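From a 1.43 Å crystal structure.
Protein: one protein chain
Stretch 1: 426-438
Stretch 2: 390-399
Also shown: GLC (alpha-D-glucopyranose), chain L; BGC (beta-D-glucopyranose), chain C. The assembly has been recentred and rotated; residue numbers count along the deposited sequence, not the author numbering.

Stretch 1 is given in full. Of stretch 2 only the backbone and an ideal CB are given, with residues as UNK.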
ATOM      1  N   THR A 426      -7.807  19.208  -1.795  1.00 11.83           N
ATOM      2  CA  THR A 426      -6.969  18.769  -2.901  1.00 10.74           C
ATOM      3  C   THR A 426      -7.148  17.269  -3.152  1.00 10.23           C
ATOM      4  O   THR A 426      -7.214  16.809  -4.296  1.00 10.81           O
ATOM      5  CB  THR A 426      -5.492  19.127  -2.636  1.00 12.33           C
ATOM      6  OG1 THR A 426      -5.404  20.539  -2.453  1.00 12.88           O
ATOM      7  CG2 THR A 426      -4.591  18.745  -3.808  1.00 13.25           C
ATOM      8  N   CYS A 427      -7.259  16.498  -2.095  1.00 11.26           N
ATOM      9  CA  CYS A 427      -7.573  15.068  -2.254  1.00  9.67           C
ATOM     10  C   CYS A 427      -8.919  14.855  -2.959  1.00  9.81           C
ATOM     11  O   CYS A 427      -9.023  14.065  -3.895  1.00 11.22           O
ATOM     12  CB  CYS A 427      -7.582  14.359  -0.901  1.00  9.20           C
ATOM     13  SG  CYS A 427      -5.944  14.096  -0.167  1.00 11.02           S
ATOM     14  N   VAL A 428      -9.952  15.551  -2.502  1.00 10.37           N
ATOM     15  CA  VAL A 428     -11.285  15.466  -3.122  1.00 10.56           C
ATOM     16  C   VAL A 428     -11.227  15.787  -4.628  1.00 11.16           C
ATOM     17  O   VAL A 428     -11.773  15.022  -5.459  1.00 12.76           O
ATOM     18  CB  VAL A 428     -12.337  16.374  -2.445  1.00 13.14           C
ATOM     19  CG1 VAL A 428     -13.659  16.354  -3.236  1.00 28.01           C
ATOM     20  CG2 VAL A 428     -12.537  15.963  -0.990  1.00 18.83           C
ATOM     21  N   LYS A 429     -10.534  16.866  -4.973  1.00 11.67           N
ATOM     22  CA  LYS A 429     -10.400  17.295  -6.374  1.00 11.19           C
ATOM     23  C   LYS A 429      -9.783  16.184  -7.222  1.00 12.58           C
ATOM     24  O   LYS A 429     -10.126  16.013  -8.380  1.00 14.18           O
ATOM     25  CB  LYS A 429      -9.548  18.580  -6.471  1.00 16.66           C
ATOM     26  CG  LYS A 429      -9.418  19.173  -7.865  1.00 25.62           C
ATOM     27  CD  LYS A 429      -8.557  20.445  -7.877  1.00 38.46           C
ATOM     28  CE  LYS A 429      -8.235  20.897  -9.302  1.00106.19           C
ATOM     29  NZ  LYS A 429      -7.183  20.059  -9.950  1.00112.78           N
ATOM     30  N   ASN A 430      -8.870  15.442  -6.612  1.00 11.17           N
ATOM     31  CA  ASN A 430      -8.084  14.416  -7.285  1.00 15.08           C
ATOM     32  C   ASN A 430      -8.613  12.993  -7.079  1.00 10.10           C
ATOM     33  O   ASN A 430      -7.959  12.015  -7.488  1.00 12.42           O
ATOM     34  CB  ASN A 430      -6.622  14.553  -6.874  1.00 12.86           C
ATOM     35  CG  ASN A 430      -5.960  15.697  -7.593  1.00 17.95           C
ATOM     36  OD1 ASN A 430      -5.685  15.584  -8.781  1.00 20.51           O
ATOM     37  ND2 ASN A 430      -5.742  16.814  -6.900  1.00 14.99           N
ATOM     38  N   LYS A 431      -9.777  12.888  -6.460  1.00  9.75           N
ATOM     39  CA  LYS A 431     -10.474  11.612  -6.217  1.00 13.29           C
ATOM     40  C   LYS A 431      -9.704  10.675  -5.277  1.00 11.34           C
ATOM     41  O   LYS A 431      -9.856   9.464  -5.354  1.00 15.53           O
ATOM     42  CB  LYS A 431     -10.844  10.921  -7.546  1.00 13.28           C
ATOM     43  CG  LYS A 431     -11.691  11.809  -8.479  1.00 16.48           C
ATOM     44  CD  LYS A 431     -12.235  10.997  -9.647  1.00 24.57           C
ATOM     45  CE  LYS A 431     -13.146  11.794 -10.571  1.00 41.34           C
ATOM     46  NZ  LYS A 431     -12.465  13.025 -11.042  1.00 37.56           N
ATOM     47  N   LEU A 432      -8.879  11.252  -4.400  1.00  9.35           N
ATOM     48  CA  LEU A 432      -8.109  10.518  -3.383  1.00  8.18           C
ATOM     49  C   LEU A 432      -8.898  10.486  -2.078  1.00  7.21           C
ATOM     50  O   LEU A 432      -9.642  11.427  -1.758  1.00 12.47           O
ATOM     51  CB  LEU A 432      -6.760  11.204  -3.125  1.00  9.34           C
ATOM     52  CG  LEU A 432      -6.021  11.734  -4.351  1.00  9.66           C
ATOM     53  CD1 LEU A 432      -4.774  12.461  -3.889  1.00 10.36           C
ATOM     54  CD2 LEU A 432      -5.692  10.633  -5.352  1.00 10.43           C
ATOM     55  N   VAL A 433      -8.750   9.408  -1.319  1.00  9.55           N
ATOM     56  CA  VAL A 433      -9.442   9.258  -0.045  1.00  8.61           C
ATOM     57  C   VAL A 433      -8.526   9.641   1.123  1.00  8.94           C
ATOM     58  O   VAL A 433      -7.546   8.946   1.362  1.00  9.33           O
ATOM     59  CB  VAL A 433      -9.897   7.790   0.186  1.00 10.81           C
ATOM     60  CG1 VAL A 433     -10.599   7.623   1.519  1.00 11.15           C
ATOM     61  CG2 VAL A 433     -10.787   7.317  -0.963  1.00 13.65           C
ATOM     62  N   PRO A 434      -8.844  10.736   1.836  1.00  8.23           N
ATOM     63  CA  PRO A 434      -7.905  11.233   2.856  1.00  8.66           C
ATOM     64  C   PRO A 434      -8.234  10.729   4.261  1.00  7.72           C
ATOM     65  O   PRO A 434      -9.360  10.924   4.718  1.00  8.54           O
ATOM     66  CB  PRO A 434      -8.104  12.740   2.778  1.00 11.63           C
ATOM     67  CG  PRO A 434      -9.545  12.888   2.471  1.00 11.82           C
ATOM     68  CD  PRO A 434      -9.883  11.740   1.540  1.00  8.98           C
ATOM     69  N   LEU A 435      -7.269  10.100   4.923  1.00  7.18           N
ATOM     70  CA  LEU A 435      -7.421   9.592   6.303  1.00  7.27           C
ATOM     71  C   LEU A 435      -6.462  10.319   7.267  1.00  6.78           C
ATOM     72  O   LEU A 435      -5.254  10.243   7.149  1.00  9.14           O
ATOM     73  CB  LEU A 435      -7.187   8.081   6.369  1.00  7.61           C
ATOM     74  CG  LEU A 435      -7.873   7.211   5.324  1.00  9.97           C
ATOM     75  CD1 LEU A 435      -7.542   5.753   5.598  1.00 11.10           C
ATOM     76  CD2 LEU A 435      -9.354   7.446   5.342  1.00 12.66           C
ATOM     77  N   TYR A 436      -7.077  11.066   8.183  1.00  8.28           N
ATOM     78  CA  TYR A 436      -6.370  11.920   9.147  1.00  7.89           C
ATOM     79  C   TYR A 436      -5.637  11.095  10.201  1.00  7.93           C
ATOM     80  O   TYR A 436      -6.163  10.128  10.712  1.00  8.50           O
ATOM     81  CB  TYR A 436      -7.381  12.846   9.837  1.00  9.23           C
ATOM     82  CG  TYR A 436      -6.741  13.791  10.840  1.00  7.32           C
ATOM     83  CD1 TYR A 436      -6.106  14.955  10.441  1.00 10.17           C
ATOM     84  CD2 TYR A 436      -6.741  13.478  12.187  1.00  8.33           C
ATOM     85  CE1 TYR A 436      -5.505  15.794  11.382  1.00  9.96           C
ATOM     86  CE2 TYR A 436      -6.111  14.280  13.112  1.00 10.62           C
ATOM     87  CZ  TYR A 436      -5.514  15.447  12.707  1.00  9.13           C
ATOM     88  OH  TYR A 436      -4.875  16.249  13.597  1.00 10.53           O
ATOM     89  N   TRP A 437      -4.424  11.526  10.538  1.00  7.06           N
ATOM     90  CA  TRP A 437      -3.598  10.868  11.553  1.00  8.73           C
ATOM     91  C   TRP A 437      -3.962  11.363  12.948  1.00  9.16           C
ATOM     92  O   TRP A 437      -3.543  12.436  13.373  1.00 10.09           O
ATOM     93  CB  TRP A 437      -2.094  11.054  11.288  1.00 11.41           C
ATOM     94  CG  TRP A 437      -1.288  10.279  12.279  1.00  8.73           C
ATOM     95  CD1 TRP A 437      -0.509  10.800  13.280  1.00 11.47           C
ATOM     96  CD2 TRP A 437      -1.201   8.845  12.422  1.00  8.70           C
ATOM     97  NE1 TRP A 437       0.052   9.789  13.999  1.00 11.30           N
ATOM     98  CE2 TRP A 437      -0.357   8.582  13.527  1.00  8.33           C
ATOM     99  CE3 TRP A 437      -1.755   7.781  11.749  1.00 10.64           C
ATOM    100  CZ2 TRP A 437      -0.039   7.272  13.964  1.00 12.47           C
ATOM    101  CZ3 TRP A 437      -1.446   6.482  12.175  1.00  8.78           C
ATOM    102  CH2 TRP A 437      -0.593   6.238  13.263  1.00 12.44           C
ATOM    103  N   ASP A 438      -4.759  10.572  13.646  1.00  9.83           N
ATOM    104  CA  ASP A 438      -5.134  10.795  15.051  1.00  7.93           C
ATOM    105  C   ASP A 438      -4.380   9.764  15.853  1.00  9.11           C
ATOM    106  O   ASP A 438      -4.598   8.558  15.685  1.00 10.68           O
ATOM    107  CB  ASP A 438      -6.643  10.695  15.218  1.00 10.10           C
ATOM    108  CG  ASP A 438      -7.112  10.825  16.659  1.00 10.27           C
ATOM    109  OD1 ASP A 438      -6.466  10.245  17.565  1.00 11.75           O
ATOM    110  OD2 ASP A 438      -8.209  11.413  16.852  1.00 10.46           O
ATOM    111  N   UNK A 390      -7.778   3.316  -7.544  1.00  7.82           N
ATOM    112  CA  UNK A 390      -8.016   4.336  -6.526  1.00  8.86           C
ATOM    113  C   UNK A 390      -6.851   4.455  -5.574  1.00  8.37           C
ATOM    114  O   UNK A 390      -6.009   3.541  -5.468  1.00  8.30           O
ATOM    115  CB  UNK A 390      -9.293   4.024  -5.743  1.00  8.86           C
ATOM    116  N   UNK A 391      -6.805   5.599  -4.901  1.00  8.47           N
ATOM    117  CA  UNK A 391      -5.692   5.931  -4.009  1.00  8.67           C
ATOM    118  C   UNK A 391      -6.239   6.407  -2.675  1.00  7.72           C
ATOM    119  O   UNK A 391      -7.048   7.326  -2.616  1.00  9.45           O
ATOM    120  CB  UNK A 391      -4.787   6.997  -4.630  1.00  8.67           C
ATOM    121  N   UNK A 392      -5.755   5.760  -1.613  1.00  8.91           N
ATOM    122  CA  UNK A 392      -5.973   6.179  -0.252  1.00  8.63           C
ATOM    123  C   UNK A 392      -4.735   6.928   0.224  1.00  7.92           C
ATOM    124  O   UNK A 392      -3.617   6.444   0.115  1.00  9.11           O
ATOM    125  CB  UNK A 392      -6.285   4.984   0.651  1.00  8.63           C
ATOM    126  N   UNK A 393      -4.948   8.156   0.701  1.00  8.75           N
ATOM    127  CA  UNK A 393      -3.920   8.871   1.459  1.00  7.20           C
ATOM    128  C   UNK A 393      -4.133   8.411   2.895  1.00  8.08           C
ATOM    129  O   UNK A 393      -4.965   8.929   3.653  1.00  8.69           O
ATOM    130  CB  UNK A 393      -4.017  10.391   1.309  1.00  7.20           C
ATOM    131  N   UNK A 394      -3.395   7.358   3.242  1.00  7.91           N
ATOM    132  CA  UNK A 394      -3.677   6.601   4.465  1.00  8.09           C
ATOM    133  C   UNK A 394      -3.379   7.325   5.757  1.00  7.47           C
ATOM    134  O   UNK A 394      -3.930   6.961   6.805  1.00  7.61           O
ATOM    135  CB  UNK A 394      -2.877   5.297   4.448  1.00  8.09           C
ATOM    136  N   UNK A 395      -2.498   8.329   5.662  1.00  7.38           N
ATOM    137  CA  UNK A 395      -2.189   9.225   6.754  1.00  6.73           C
ATOM    138  C   UNK A 395      -1.857  10.603   6.201  1.00  6.98           C
ATOM    139  O   UNK A 395      -1.129  10.714   5.225  1.00  8.04           O
ATOM    140  CB  UNK A 395      -1.032   8.680   7.595  1.00  6.73           C
ATOM    141  N   UNK A 396      -2.387  11.630   6.861  1.00  6.81           N
ATOM    142  CA  UNK A 396      -1.947  13.017   6.691  1.00  9.96           C
ATOM    143  C   UNK A 396      -2.268  13.714   8.015  1.00  7.15           C
ATOM    144  O   UNK A 396      -3.126  13.260   8.777  1.00  7.82           O
ATOM    145  CB  UNK A 396      -2.627  13.700   5.503  1.00  9.96           C
ATOM    146  N   UNK A 397      -1.661  14.871   8.243  1.00  8.60           N
ATOM    147  CA  UNK A 397      -2.073  15.758   9.326  1.00  9.90           C
ATOM    148  C   UNK A 397      -0.909  16.341  10.104  1.00  9.82           C
ATOM    149  O   UNK A 397       0.153  15.734  10.219  1.00 10.66           O
ATOM    150  CB  UNK A 397      -2.995  15.005  10.288  1.00  9.90           C
ATOM    151  N   UNK A 398      -1.104  17.568  10.618  1.00  9.20           N
ATOM    152  CA  UNK A 398      -0.068  18.214  11.402  1.00  9.84           C
ATOM    153  C   UNK A 398      -0.210  17.985  12.908  1.00 10.12           C
ATOM    154  O   UNK A 398      -1.338  17.918  13.447  1.00 11.32           O
ATOM    155  CB  UNK A 398      -0.074  19.716  11.111  1.00  9.84           C
ATOM    156  N   UNK A 399       0.924  17.930  13.592  1.00 10.20           N
ATOM    157  CA  UNK A 399       0.868  17.921  15.063  1.00 10.60           C
ATOM    158  C   UNK A 399       0.314  19.253  15.585  1.00 10.09           C
ATOM    159  O   UNK A 399       0.231  20.245  14.859  1.00 11.91           O
ATOM    160  CB  UNK A 399       2.255  17.658  15.652  1.00 10.60           C
TER
HETATM  161  C1  GLC L1519       3.770   7.461   9.406  0.50 18.82           C
HETATM  162  C2  GLC L1519       3.717   6.199  10.261  0.50 15.45           C
HETATM  163  C3  GLC L1519       3.138   6.476  11.649  0.50 13.01           C
HETATM  164  C4  GLC L1519       3.943   7.630  12.254  0.50 18.55           C
HETATM  165  C5  GLC L1519       4.054   8.796  11.261  0.50 39.31           C
HETATM  166  C6  GLC L1519       4.825  10.000  11.795  0.50 70.31           C
HETATM  167  O2  GLC L1519       3.002   5.215   9.561  0.50 11.30           O
HETATM  168  O3  GLC L1519       3.113   5.284  12.466  0.50  7.94           O
HETATM  169  O4  GLC L1519       3.236   8.033  13.395  0.50 25.57           O
HETATM  170  O5  GLC L1519       4.632   8.360  10.051  0.50 24.90           O
HETATM  171  O6  GLC L1519       3.878  10.855  12.406  0.50 90.45           O
HETATM  172  C2  BGC C   1       3.829   6.077  10.123  0.50 20.95           C
HETATM  173  C3  BGC C   1       3.222   6.482  11.477  0.50 22.28           C
HETATM  174  C4  BGC C   1       3.903   7.707  12.076  0.50 29.09           C
HETATM  175  C5  BGC C   1       3.844   8.766  10.966  0.50 35.62           C
HETATM  176  C6  BGC C   1       4.417  10.089  11.446  0.50 39.76           C
HETATM  177  C1  BGC C   1       4.066   7.202   9.106  0.50 25.60           C
HETATM  178  O2  BGC C   1       2.995   5.087   9.521  0.50 15.46           O
HETATM  179  O3  BGC C   1       3.339   5.365  12.383  0.50 21.62           O
HETATM  180  O4  BGC C   1       3.253   8.083  13.323  0.50 26.44           O
HETATM  181  O5  BGC C   1       4.577   8.343   9.799  0.50 41.96           O
HETATM  182  O6  BGC C   1       5.681   9.800  12.068  0.50 61.75           O

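Position 390 lies before the strand. Its CB points sideways, 5.5 Å from Lys431 O, so stretch 1 barely restricts it; phi of -73° would allow proline among many others, and Pro390 is found.

From 391 the backbone is extended and runs parallel to 433-436. At 391 the ideal CB is 3.8 Å from Leu432 CD2, and an apolar side chain of modest size would suit. Val391 fills the place, while its backbone O accepts a hydrogen bond from Val433 N (3.0 Å).

At 392 CB lies on the sheet face that carries Val433, with Leu435 CD1 5.2 Å away. Valine, isoleucine or leucine would fit. Ile392 sets CG1 4.1 Å from Val433 CB and CG2 3.7 Å from Leu435 CD1, bridging the two.

Position 393 turns to the other face, that of Pro434, where Cys427 SG is 4.4 Å from the ideal CB and Leu432 is also near. This apolar hollow favours an aliphatic chain. Ile393 extends CG1 to 3.9 Å from Cys427 SG and 4.2 Å from Leu432 CD1. Both its backbone N and its backbone O bond to stretch 1, on the same side: Ile393 N donates to Val433 O (2.8 Å) and Ile393 O accepts from Leu435 N (2.9 Å).

At 394 phi/psi of -70/-22 interrupts the extended run, and CB would point away from stretch 1. These angles do not require glycine, and small residues are plausible; the residue is Gly394, whose O lies 3.5 Å from Leu435 CB.

At 395 the ideal CB is 4.3 Å from Trp437 CE3, with the sugar beyond. An apolar chain could cover the indole, but a polar one could also reach the sugar hydroxyls. Glu395 does both: OE1 lies over a face of the Trp437 ring, and OE2 is 2.7 Å from O2 of either modelled glucose, GLC or BGC.

Position 396 shares a face with Pro434 and Tyr436, leaving room for a long, flat side chain. An aromatic residue suits it. Tyr396 places CE1 3.8 Å from Pro434 CB and receives the edge of the Tyr436 ring on its face, centroids 5.7 Å apart. Its OH is hydrogen-bonded to a water that donates to Pro434 O, and its backbone O accepts from Trp437 N (2.8 Å).

At 397 phi/psi of 136/149 would jam a CB against the preceding carbonyl, and the ideal CB is 2.8 Å from Tyr436 CE1, a clash. Only glycine suits: Gly397.

CB at 398 points away, leaving the choice wide; Pro398 brings CD to 4.3 Å from Tyr436 CE1. Position 399 also points away, unconstrained by stretch 1, and is Thr399.

Stretch 2 (390-399) PVIIGEYGPT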
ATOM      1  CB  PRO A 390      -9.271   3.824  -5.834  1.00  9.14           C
ATOM      2  CG  PRO A 390      -9.144   2.319  -5.909  1.00  9.19           C
ATOM      3  CD  PRO A 390      -8.523   2.083  -7.268  1.00  9.22           C
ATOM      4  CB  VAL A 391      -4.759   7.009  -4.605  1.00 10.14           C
ATOM      5  CG1 VAL A 391      -3.600   7.306  -3.676  1.00 11.95           C
ATOM      6  CG2 VAL A 391      -4.249   6.615  -5.980  1.00  9.04           C
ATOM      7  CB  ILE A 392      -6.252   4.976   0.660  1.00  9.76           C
ATOM      8  CG1 ILE A 392      -7.599   4.355   0.304  1.00 11.90           C
ATOM      9  CG2 ILE A 392      -6.286   5.377   2.130  1.00 12.71           C
ATOM     10  CD1 ILE A 392      -7.781   2.932   0.792  1.00 14.24           C
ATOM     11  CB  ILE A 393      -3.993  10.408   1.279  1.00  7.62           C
ATOM     12  CG1 ILE A 393      -3.830  10.780  -0.212  1.00 10.13           C
ATOM     13  CG2 ILE A 393      -2.987  11.151   2.171  1.00 12.96           C
ATOM     14  CD1 ILE A 393      -2.538  10.317  -0.857  1.00 10.34           C
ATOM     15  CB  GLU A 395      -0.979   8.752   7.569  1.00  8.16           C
ATOM     16  CG  GLU A 395      -1.063   7.361   8.146  1.00  8.63           C
ATOM     17  CD  GLU A 395       0.186   6.943   8.896  1.00  9.90           C
ATOM     18  OE1 GLU A 395       1.011   7.820   9.259  1.00 11.32           O
ATOM     19  OE2 GLU A 395       0.358   5.702   9.106  1.00  8.62           O
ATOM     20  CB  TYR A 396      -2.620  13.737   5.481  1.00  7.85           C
ATOM     21  CG  TYR A 396      -4.029  14.091   5.779  1.00  8.47           C
ATOM     22  CD1 TYR A 396      -5.057  13.148   5.693  1.00 11.22           C
ATOM     23  CD2 TYR A 396      -4.381  15.384   6.212  1.00  8.84           C
ATOM     24  CE1 TYR A 396      -6.363  13.465   6.045  1.00  8.50           C
ATOM     25  CE2 TYR A 396      -5.660  15.690   6.606  1.00  8.82           C
ATOM     26  CZ  TYR A 396      -6.661  14.747   6.513  1.00  7.67           C
ATOM     27  OH  TYR A 396      -7.968  15.044   6.909  1.00  9.27           O
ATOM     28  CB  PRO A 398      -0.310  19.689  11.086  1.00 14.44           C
ATOM     29  CG  PRO A 398      -1.798  19.776  10.956  1.00 11.79           C
ATOM     30  CD  PRO A 398      -2.257  18.470  10.397  1.00  9.99           C
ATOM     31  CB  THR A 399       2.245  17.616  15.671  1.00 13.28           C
ATOM     32  OG1 THR A 399       2.103  17.329  17.076  1.00 14.54           O
ATOM     33  CG2 THR A 399       3.200  18.797  15.435  1.00 14.03           C
TER
HETATM   34  O   HOH W   1      -9.453   6.882  -5.079  1.00 13.84           O
HETATM   35  O   HOH W   2      -9.835  12.977   6.647  1.00 10.13           O
HETATM   36  O   HOH W   3      -2.262  14.778  12.588  1.00 12.89           O
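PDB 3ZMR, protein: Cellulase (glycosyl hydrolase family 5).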